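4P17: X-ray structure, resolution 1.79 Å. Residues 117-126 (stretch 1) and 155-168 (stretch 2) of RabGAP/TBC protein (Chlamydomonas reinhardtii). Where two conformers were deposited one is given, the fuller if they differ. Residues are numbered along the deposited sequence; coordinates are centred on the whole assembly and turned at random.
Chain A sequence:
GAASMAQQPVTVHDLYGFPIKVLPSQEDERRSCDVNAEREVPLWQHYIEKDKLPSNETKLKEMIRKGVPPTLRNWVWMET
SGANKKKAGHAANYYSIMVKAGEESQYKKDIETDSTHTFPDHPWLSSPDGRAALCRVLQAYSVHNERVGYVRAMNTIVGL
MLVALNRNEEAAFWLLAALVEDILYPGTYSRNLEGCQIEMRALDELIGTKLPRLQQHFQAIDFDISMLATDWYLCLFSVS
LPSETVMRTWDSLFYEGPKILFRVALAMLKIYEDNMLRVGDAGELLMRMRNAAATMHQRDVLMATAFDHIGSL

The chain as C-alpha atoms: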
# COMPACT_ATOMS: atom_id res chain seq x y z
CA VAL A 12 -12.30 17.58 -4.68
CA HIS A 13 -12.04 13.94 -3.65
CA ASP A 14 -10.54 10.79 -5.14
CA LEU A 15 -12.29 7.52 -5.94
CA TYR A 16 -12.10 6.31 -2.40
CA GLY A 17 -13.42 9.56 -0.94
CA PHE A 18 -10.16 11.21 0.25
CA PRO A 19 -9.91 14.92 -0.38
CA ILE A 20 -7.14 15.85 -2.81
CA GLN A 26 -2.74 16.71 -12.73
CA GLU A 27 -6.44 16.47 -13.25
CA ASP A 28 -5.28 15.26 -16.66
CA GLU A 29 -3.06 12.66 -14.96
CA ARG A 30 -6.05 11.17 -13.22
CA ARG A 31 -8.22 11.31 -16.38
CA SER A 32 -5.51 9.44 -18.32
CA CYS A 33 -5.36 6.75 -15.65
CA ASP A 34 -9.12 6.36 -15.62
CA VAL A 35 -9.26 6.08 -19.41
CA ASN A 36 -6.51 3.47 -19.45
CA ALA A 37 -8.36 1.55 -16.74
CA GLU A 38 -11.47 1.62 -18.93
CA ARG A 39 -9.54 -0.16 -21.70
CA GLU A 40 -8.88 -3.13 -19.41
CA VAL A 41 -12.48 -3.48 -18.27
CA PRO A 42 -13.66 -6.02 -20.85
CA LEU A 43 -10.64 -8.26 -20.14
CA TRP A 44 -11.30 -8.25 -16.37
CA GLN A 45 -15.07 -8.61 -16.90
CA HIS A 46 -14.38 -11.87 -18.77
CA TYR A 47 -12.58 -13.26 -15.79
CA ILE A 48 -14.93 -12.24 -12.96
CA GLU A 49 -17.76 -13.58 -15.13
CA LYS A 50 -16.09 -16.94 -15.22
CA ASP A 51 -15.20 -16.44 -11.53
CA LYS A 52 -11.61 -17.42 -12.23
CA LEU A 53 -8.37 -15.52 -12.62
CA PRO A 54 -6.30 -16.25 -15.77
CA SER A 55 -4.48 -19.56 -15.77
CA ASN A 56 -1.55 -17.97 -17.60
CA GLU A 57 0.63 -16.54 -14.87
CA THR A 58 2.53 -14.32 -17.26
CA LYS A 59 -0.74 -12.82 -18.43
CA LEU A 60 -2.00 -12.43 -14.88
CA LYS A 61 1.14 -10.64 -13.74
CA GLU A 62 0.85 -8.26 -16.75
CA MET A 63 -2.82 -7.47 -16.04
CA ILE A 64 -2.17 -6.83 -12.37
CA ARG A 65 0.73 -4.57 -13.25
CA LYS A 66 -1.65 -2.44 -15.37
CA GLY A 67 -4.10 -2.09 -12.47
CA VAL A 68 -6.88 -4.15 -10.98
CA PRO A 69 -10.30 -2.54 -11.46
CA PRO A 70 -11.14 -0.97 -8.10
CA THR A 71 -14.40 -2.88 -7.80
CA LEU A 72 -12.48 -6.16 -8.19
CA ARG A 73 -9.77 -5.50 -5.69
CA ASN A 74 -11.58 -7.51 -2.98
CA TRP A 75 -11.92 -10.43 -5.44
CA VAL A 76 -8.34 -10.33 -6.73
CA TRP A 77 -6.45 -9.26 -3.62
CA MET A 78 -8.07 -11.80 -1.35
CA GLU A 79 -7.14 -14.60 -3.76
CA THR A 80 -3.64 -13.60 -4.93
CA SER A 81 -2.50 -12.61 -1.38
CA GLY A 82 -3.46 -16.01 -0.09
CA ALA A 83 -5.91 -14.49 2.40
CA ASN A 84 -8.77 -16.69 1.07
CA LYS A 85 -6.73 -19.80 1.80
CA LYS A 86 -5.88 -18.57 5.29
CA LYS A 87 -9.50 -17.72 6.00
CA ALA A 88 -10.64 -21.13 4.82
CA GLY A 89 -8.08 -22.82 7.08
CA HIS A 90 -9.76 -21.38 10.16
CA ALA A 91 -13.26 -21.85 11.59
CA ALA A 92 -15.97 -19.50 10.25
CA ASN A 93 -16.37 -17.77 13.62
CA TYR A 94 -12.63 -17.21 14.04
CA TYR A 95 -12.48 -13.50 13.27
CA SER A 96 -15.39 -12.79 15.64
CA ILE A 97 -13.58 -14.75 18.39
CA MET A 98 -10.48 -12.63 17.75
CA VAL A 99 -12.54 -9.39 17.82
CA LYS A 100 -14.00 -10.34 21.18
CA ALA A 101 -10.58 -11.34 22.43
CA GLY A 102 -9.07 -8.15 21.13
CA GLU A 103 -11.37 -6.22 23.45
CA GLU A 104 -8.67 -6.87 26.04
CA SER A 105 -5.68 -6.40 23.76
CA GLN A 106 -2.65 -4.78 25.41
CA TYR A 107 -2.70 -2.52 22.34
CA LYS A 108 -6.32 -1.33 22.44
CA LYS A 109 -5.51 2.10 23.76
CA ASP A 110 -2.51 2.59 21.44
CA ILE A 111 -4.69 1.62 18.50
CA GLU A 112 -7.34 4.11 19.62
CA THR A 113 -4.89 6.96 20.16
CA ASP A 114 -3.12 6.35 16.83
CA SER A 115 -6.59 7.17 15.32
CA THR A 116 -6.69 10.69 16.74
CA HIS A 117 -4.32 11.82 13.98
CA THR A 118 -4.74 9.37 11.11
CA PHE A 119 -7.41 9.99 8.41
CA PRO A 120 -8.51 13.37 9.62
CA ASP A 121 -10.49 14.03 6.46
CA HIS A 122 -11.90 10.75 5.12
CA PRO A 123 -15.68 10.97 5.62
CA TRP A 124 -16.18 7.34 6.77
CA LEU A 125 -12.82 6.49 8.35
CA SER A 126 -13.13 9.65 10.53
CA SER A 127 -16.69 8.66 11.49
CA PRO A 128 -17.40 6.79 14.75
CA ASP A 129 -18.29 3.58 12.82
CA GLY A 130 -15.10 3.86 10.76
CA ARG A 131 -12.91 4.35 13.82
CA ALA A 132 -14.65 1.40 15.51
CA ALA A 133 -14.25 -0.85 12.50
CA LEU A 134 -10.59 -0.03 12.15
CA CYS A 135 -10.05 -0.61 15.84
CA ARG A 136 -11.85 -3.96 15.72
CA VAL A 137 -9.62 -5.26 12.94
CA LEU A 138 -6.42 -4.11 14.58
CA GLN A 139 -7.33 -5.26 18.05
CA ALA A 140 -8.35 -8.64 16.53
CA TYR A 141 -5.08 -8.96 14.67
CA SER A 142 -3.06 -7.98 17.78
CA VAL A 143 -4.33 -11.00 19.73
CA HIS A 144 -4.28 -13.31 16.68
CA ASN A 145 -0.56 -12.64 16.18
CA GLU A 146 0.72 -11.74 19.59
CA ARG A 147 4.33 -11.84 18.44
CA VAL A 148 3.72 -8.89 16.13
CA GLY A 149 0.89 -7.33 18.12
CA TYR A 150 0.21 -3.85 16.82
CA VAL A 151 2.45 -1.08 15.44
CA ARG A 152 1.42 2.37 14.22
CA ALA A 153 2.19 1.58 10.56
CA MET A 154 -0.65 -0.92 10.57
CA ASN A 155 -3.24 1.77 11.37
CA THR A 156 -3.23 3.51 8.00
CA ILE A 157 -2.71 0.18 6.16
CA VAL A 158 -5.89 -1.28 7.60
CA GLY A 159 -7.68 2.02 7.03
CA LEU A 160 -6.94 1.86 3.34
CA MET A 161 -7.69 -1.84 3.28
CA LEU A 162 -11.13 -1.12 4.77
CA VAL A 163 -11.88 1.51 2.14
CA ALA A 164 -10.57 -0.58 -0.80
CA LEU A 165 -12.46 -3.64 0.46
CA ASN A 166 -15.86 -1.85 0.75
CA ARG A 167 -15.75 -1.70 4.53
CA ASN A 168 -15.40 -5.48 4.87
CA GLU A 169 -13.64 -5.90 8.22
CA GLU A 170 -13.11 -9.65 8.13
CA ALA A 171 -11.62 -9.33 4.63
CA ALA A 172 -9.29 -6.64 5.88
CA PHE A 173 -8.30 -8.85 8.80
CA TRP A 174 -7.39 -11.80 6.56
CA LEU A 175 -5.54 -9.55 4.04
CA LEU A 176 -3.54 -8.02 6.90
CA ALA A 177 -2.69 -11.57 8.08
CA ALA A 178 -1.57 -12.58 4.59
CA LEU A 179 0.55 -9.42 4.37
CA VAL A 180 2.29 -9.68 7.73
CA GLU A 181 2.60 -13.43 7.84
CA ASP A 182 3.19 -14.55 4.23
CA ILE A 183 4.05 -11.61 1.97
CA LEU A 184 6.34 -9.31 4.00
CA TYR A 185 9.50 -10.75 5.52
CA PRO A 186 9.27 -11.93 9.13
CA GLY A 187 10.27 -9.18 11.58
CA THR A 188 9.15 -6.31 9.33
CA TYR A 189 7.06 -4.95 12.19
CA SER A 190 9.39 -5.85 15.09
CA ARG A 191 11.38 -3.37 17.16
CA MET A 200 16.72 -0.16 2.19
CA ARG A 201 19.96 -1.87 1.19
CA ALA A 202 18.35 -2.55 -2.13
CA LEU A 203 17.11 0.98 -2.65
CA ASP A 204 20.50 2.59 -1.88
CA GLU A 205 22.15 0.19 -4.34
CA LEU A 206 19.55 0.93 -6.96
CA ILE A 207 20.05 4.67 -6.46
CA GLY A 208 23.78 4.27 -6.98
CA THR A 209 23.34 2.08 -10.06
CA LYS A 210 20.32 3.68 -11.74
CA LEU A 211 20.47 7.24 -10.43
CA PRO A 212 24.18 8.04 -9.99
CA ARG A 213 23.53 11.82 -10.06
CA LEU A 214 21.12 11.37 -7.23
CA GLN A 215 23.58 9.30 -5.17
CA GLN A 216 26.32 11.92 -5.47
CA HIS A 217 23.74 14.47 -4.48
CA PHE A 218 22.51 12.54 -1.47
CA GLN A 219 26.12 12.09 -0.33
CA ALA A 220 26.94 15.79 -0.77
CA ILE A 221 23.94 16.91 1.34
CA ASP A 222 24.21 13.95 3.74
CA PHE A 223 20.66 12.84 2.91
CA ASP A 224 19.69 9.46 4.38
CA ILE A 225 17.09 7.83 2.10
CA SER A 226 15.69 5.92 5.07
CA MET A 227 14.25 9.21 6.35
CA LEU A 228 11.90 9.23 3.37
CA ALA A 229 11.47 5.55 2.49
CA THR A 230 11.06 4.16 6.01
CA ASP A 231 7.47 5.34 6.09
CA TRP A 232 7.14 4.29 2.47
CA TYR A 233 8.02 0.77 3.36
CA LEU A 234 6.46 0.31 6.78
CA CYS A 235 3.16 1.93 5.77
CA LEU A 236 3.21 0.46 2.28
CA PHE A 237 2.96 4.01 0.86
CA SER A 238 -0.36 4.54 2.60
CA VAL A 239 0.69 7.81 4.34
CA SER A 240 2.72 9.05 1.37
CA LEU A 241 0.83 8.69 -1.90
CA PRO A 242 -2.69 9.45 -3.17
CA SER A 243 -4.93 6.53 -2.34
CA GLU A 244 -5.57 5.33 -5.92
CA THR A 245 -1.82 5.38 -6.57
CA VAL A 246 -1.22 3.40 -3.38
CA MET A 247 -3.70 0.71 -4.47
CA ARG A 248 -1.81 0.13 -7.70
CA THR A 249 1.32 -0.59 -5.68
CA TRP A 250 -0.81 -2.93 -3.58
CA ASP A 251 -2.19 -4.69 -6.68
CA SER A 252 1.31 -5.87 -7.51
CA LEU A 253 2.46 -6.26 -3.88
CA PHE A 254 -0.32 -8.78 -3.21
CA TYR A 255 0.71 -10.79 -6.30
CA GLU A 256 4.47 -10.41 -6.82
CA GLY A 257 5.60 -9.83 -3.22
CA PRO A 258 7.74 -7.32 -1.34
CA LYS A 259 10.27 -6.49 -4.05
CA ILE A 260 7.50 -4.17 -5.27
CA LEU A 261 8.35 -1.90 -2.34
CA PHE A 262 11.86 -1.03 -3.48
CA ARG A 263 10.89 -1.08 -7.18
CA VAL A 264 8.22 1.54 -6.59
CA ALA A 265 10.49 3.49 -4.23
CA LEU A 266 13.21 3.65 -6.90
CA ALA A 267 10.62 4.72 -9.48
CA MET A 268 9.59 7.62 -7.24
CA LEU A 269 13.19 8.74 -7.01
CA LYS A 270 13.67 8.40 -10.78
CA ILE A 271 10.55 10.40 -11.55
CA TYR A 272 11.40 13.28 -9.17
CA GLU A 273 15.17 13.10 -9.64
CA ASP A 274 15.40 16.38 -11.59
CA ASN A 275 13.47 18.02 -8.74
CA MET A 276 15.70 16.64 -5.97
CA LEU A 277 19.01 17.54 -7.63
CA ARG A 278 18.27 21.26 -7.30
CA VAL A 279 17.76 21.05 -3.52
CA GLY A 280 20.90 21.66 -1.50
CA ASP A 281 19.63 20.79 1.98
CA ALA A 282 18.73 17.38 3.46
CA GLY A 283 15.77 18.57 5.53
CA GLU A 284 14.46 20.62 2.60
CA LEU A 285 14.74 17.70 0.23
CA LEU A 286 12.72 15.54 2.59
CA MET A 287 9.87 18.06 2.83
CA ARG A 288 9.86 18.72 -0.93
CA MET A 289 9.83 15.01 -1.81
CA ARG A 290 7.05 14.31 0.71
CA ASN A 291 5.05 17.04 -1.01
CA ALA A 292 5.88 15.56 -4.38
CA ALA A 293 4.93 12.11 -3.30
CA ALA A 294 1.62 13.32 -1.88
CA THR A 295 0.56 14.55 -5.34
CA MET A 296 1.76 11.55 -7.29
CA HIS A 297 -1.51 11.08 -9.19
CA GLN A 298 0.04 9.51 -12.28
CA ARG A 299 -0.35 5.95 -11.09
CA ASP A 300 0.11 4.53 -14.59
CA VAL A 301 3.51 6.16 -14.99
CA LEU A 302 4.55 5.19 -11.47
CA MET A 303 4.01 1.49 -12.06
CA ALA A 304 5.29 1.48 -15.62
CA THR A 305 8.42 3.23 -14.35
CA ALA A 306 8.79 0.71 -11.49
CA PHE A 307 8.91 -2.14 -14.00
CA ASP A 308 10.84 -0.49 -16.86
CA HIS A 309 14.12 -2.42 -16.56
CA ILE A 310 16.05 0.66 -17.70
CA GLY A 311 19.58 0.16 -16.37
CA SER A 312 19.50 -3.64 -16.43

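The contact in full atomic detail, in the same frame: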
# COMPACT_ATOMS: atom_id res chain seq x y z
N HIS A 117 -5.04 10.97 14.94
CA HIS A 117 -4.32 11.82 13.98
C HIS A 117 -4.15 11.18 12.59
O HIS A 117 -3.61 11.81 11.66
CB HIS A 117 -2.97 12.26 14.58
CG HIS A 117 -2.13 11.15 15.13
ND1 HIS A 117 -2.17 10.76 16.45
CD2 HIS A 117 -1.17 10.39 14.54
CE1 HIS A 117 -1.30 9.79 16.65
NE2 HIS A 117 -0.68 9.54 15.51
N THR A 118 -4.63 9.96 12.43
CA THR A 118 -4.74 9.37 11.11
C THR A 118 -6.09 9.75 10.48
O THR A 118 -7.01 10.13 11.20
CB THR A 118 -4.63 7.84 11.16
OG1 THR A 118 -5.63 7.35 12.05
CG2 THR A 118 -3.25 7.40 11.67
N PHE A 119 -6.19 9.65 9.16
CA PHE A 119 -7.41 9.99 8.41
C PHE A 119 -8.26 11.09 8.99
O PHE A 119 -9.43 10.88 9.32
CB PHE A 119 -8.28 8.75 8.25
CG PHE A 119 -7.59 7.66 7.57
CD1 PHE A 119 -7.10 7.87 6.30
CD2 PHE A 119 -7.35 6.45 8.20
CE1 PHE A 119 -6.43 6.89 5.65
CE2 PHE A 119 -6.66 5.46 7.54
CZ PHE A 119 -6.21 5.70 6.25
N PRO A 120 -7.68 12.28 9.12
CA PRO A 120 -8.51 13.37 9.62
C PRO A 120 -9.70 13.65 8.69
O PRO A 120 -10.77 13.98 9.17
CB PRO A 120 -7.55 14.56 9.66
CG PRO A 120 -6.54 14.25 8.58
CD PRO A 120 -6.38 12.75 8.61
N ASP A 121 -9.52 13.48 7.38
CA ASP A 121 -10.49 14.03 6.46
C ASP A 121 -11.36 13.02 5.72
O ASP A 121 -12.30 13.42 5.05
CB ASP A 121 -9.76 14.92 5.43
N HIS A 122 -11.07 11.72 5.82
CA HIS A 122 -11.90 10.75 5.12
C HIS A 122 -13.27 10.71 5.77
O HIS A 122 -13.36 10.49 6.96
CB HIS A 122 -11.27 9.34 5.10
CG HIS A 122 -11.98 8.40 4.18
ND1 HIS A 122 -13.05 7.62 4.59
CD2 HIS A 122 -11.84 8.18 2.85
CE1 HIS A 122 -13.49 6.92 3.56
NE2 HIS A 122 -12.79 7.25 2.49
N PRO A 123 -14.35 10.89 4.99
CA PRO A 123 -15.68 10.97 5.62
C PRO A 123 -16.14 9.75 6.42
O PRO A 123 -16.87 9.93 7.39
CB PRO A 123 -16.59 11.18 4.43
CG PRO A 123 -15.75 11.91 3.46
CD PRO A 123 -14.41 11.28 3.57
N TRP A 124 -15.75 8.54 6.03
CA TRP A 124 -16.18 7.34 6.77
C TRP A 124 -15.11 6.88 7.78
O TRP A 124 -15.43 6.49 8.90
CB TRP A 124 -16.53 6.20 5.81
CG TRP A 124 -17.00 5.01 6.58
CD1 TRP A 124 -18.23 4.85 7.17
CD2 TRP A 124 -16.25 3.84 6.88
NE1 TRP A 124 -18.28 3.65 7.82
CE2 TRP A 124 -17.07 3.01 7.66
CE3 TRP A 124 -14.95 3.42 6.57
CZ2 TRP A 124 -16.63 1.78 8.14
CZ3 TRP A 124 -14.53 2.20 7.03
CH2 TRP A 124 -15.37 1.39 7.80
N LEU A 125 -13.84 6.94 7.42
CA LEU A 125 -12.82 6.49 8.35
C LEU A 125 -12.75 7.42 9.57
O LEU A 125 -12.36 6.96 10.64
CB LEU A 125 -11.44 6.38 7.70
CG LEU A 125 -11.24 5.20 6.74
CD1 LEU A 125 -9.97 5.38 5.95
CD2 LEU A 125 -11.24 3.80 7.46
N SER A 126 -13.16 8.69 9.42
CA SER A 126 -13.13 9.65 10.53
C SER A 126 -14.49 9.66 11.25
O SER A 126 -14.67 10.35 12.26
CB SER A 126 -12.76 11.06 10.02
OG SER A 126 -13.78 11.59 9.19
N ASN A 155 -2.00 1.01 11.28
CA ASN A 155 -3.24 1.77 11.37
C ASN A 155 -3.69 2.25 10.00
O ASN A 155 -4.78 1.93 9.54
CB ASN A 155 -3.10 2.95 12.34
CG ASN A 155 -4.44 3.52 12.76
OD1 ASN A 155 -5.14 4.16 11.97
ND2 ASN A 155 -4.77 3.34 14.01
N THR A 156 -2.82 2.96 9.28
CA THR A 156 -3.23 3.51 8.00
C THR A 156 -3.34 2.40 6.92
O THR A 156 -4.16 2.48 6.02
CB THR A 156 -2.29 4.67 7.52
OG1 THR A 156 -0.94 4.21 7.44
CG2 THR A 156 -2.37 5.87 8.49
N ILE A 157 -2.54 1.34 7.04
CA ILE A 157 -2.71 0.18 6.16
C ILE A 157 -4.13 -0.40 6.26
O ILE A 157 -4.81 -0.61 5.28
CB ILE A 157 -1.67 -0.91 6.50
CG1 ILE A 157 -0.27 -0.40 6.16
CG2 ILE A 157 -1.94 -2.19 5.69
CD1 ILE A 157 0.84 -1.33 6.56
N VAL A 158 -4.60 -0.66 7.47
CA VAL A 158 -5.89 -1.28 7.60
C VAL A 158 -6.99 -0.30 7.21
O VAL A 158 -8.04 -0.71 6.69
CB VAL A 158 -6.11 -1.81 9.02
CG1 VAL A 158 -7.60 -2.15 9.25
CG2 VAL A 158 -5.24 -2.98 9.24
N GLY A 159 -6.74 0.99 7.43
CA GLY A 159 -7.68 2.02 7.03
C GLY A 159 -7.88 1.99 5.53
O GLY A 159 -8.99 2.02 5.04
N LEU A 160 -6.79 1.90 4.78
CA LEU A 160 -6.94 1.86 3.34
C LEU A 160 -7.46 0.52 2.90
O LEU A 160 -8.19 0.45 1.93
CB LEU A 160 -5.61 2.20 2.62
CG LEU A 160 -5.63 3.40 1.68
CD1 LEU A 160 -6.13 4.65 2.35
CD2 LEU A 160 -4.19 3.63 1.18
N MET A 161 -7.11 -0.55 3.61
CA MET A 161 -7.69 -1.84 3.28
C MET A 161 -9.21 -1.80 3.44
O MET A 161 -9.94 -2.25 2.56
CB MET A 161 -7.10 -2.94 4.16
CG MET A 161 -5.71 -3.35 3.80
SD MET A 161 -5.32 -4.73 4.91
CE MET A 161 -3.64 -5.11 4.38
N LEU A 162 -9.68 -1.24 4.56
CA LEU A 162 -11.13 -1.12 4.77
C LEU A 162 -11.82 -0.38 3.62
O LEU A 162 -12.83 -0.83 3.09
CB LEU A 162 -11.42 -0.44 6.11
CG LEU A 162 -11.20 -1.30 7.37
CD1 LEU A 162 -11.32 -0.42 8.61
CD2 LEU A 162 -12.16 -2.49 7.44
N VAL A 163 -11.25 0.73 3.19
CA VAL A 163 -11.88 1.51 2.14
C VAL A 163 -11.84 0.78 0.80
O VAL A 163 -12.82 0.80 0.05
CB VAL A 163 -11.23 2.91 2.03
CG1 VAL A 163 -11.79 3.64 0.87
CG2 VAL A 163 -11.47 3.73 3.30
N ALA A 164 -10.72 0.14 0.48
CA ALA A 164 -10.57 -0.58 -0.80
C ALA A 164 -11.43 -1.83 -0.85
O ALA A 164 -11.75 -2.30 -1.94
CB ALA A 164 -9.11 -0.96 -1.03
N LEU A 165 -11.72 -2.39 0.33
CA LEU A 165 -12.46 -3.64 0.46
C LEU A 165 -13.94 -3.40 0.82
O LEU A 165 -14.59 -4.27 1.38
CB LEU A 165 -11.82 -4.53 1.53
CG LEU A 165 -10.39 -5.00 1.23
CD1 LEU A 165 -9.82 -5.71 2.43
CD2 LEU A 165 -10.37 -5.92 0.02
N ASN A 166 -14.45 -2.21 0.52
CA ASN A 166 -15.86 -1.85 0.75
C ASN A 166 -16.33 -2.07 2.19
O ASN A 166 -17.47 -2.50 2.47
CB ASN A 166 -16.72 -2.64 -0.23
CG ASN A 166 -16.14 -2.65 -1.63
OD1 ASN A 166 -15.56 -1.65 -2.08
ND2 ASN A 166 -16.28 -3.76 -2.32
N ARG A 167 -15.45 -1.71 3.12
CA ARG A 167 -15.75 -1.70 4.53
C ARG A 167 -15.88 -3.10 5.12
O ARG A 167 -16.44 -3.26 6.21
CB ARG A 167 -16.99 -0.88 4.84
CG ARG A 167 -16.88 0.53 4.31
CD ARG A 167 -18.10 1.39 4.61
NE ARG A 167 -17.93 2.69 4.00
CZ ARG A 167 -18.81 3.68 4.04
NH1 ARG A 167 -19.98 3.50 4.65
NH2 ARG A 167 -18.53 4.83 3.46
N ASN A 168 -15.33 -4.09 4.42
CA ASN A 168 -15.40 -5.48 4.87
C ASN A 168 -14.29 -5.80 5.87
O ASN A 168 -13.15 -6.02 5.47
CB ASN A 168 -15.30 -6.42 3.68
CG ASN A 168 -15.64 -7.85 4.04
OD1 ASN A 168 -15.26 -8.34 5.11
ND2 ASN A 168 -16.37 -8.52 3.16

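The rule of this contact is an irregular loop laid along one side of a helix, with one glycine on the helix making room for the loop's phenylalanine, and apolar side chains of both stretches packing beside it. Phe-119, chi1 m on a backbone of positive phi, reaches across until its CE2 lies 3.6 Å from Gly-159 CA; an ideal CB on the glycine would fall 2.1 Å from Phe-119 CE2, a clash. The ring's edge meets the backbone, with Phe-119 CZ 3.8 Å from Thr-156 O. Leu-160 starts out sideways, but with chi1 at -121°, between wells, and chi2 p, its end comes nearer, Leu-160 CD1 standing 4.0 Å from Phe-119 CE1. Buried Thr-118, chi1 p, points toward the helix, Thr-118 CG2 3.6 Å from Thr-156 CG2 and Thr-118 OG1 3.2 Å from Asn-155 OD1.

Leu-125, in the common m,t rotamer, sets CD1 3.5 Å from Val-163 CG2. Val-163 CG2, placed by chi1 t, also lies over one face of the His-122 ring, whose ND1 accepts a hydrogen bond from Leu-125 N (3.0 Å) and so fixes the ring within its own loop.

At the outer end, the type I' turn Leu-165 to Asn-168 turns Arg-167 toward the loop. Its chain, fully extended beyond chi1 m, lays the guanidinium flat on Trp-124 (chi1 t), planes at 7°, with Arg-167 NH1 3.4 Å from Trp-124 CD1. Stacking and cation-pi attraction thus suit an exposed arginine, while Leu-162 packs at the indole's edge.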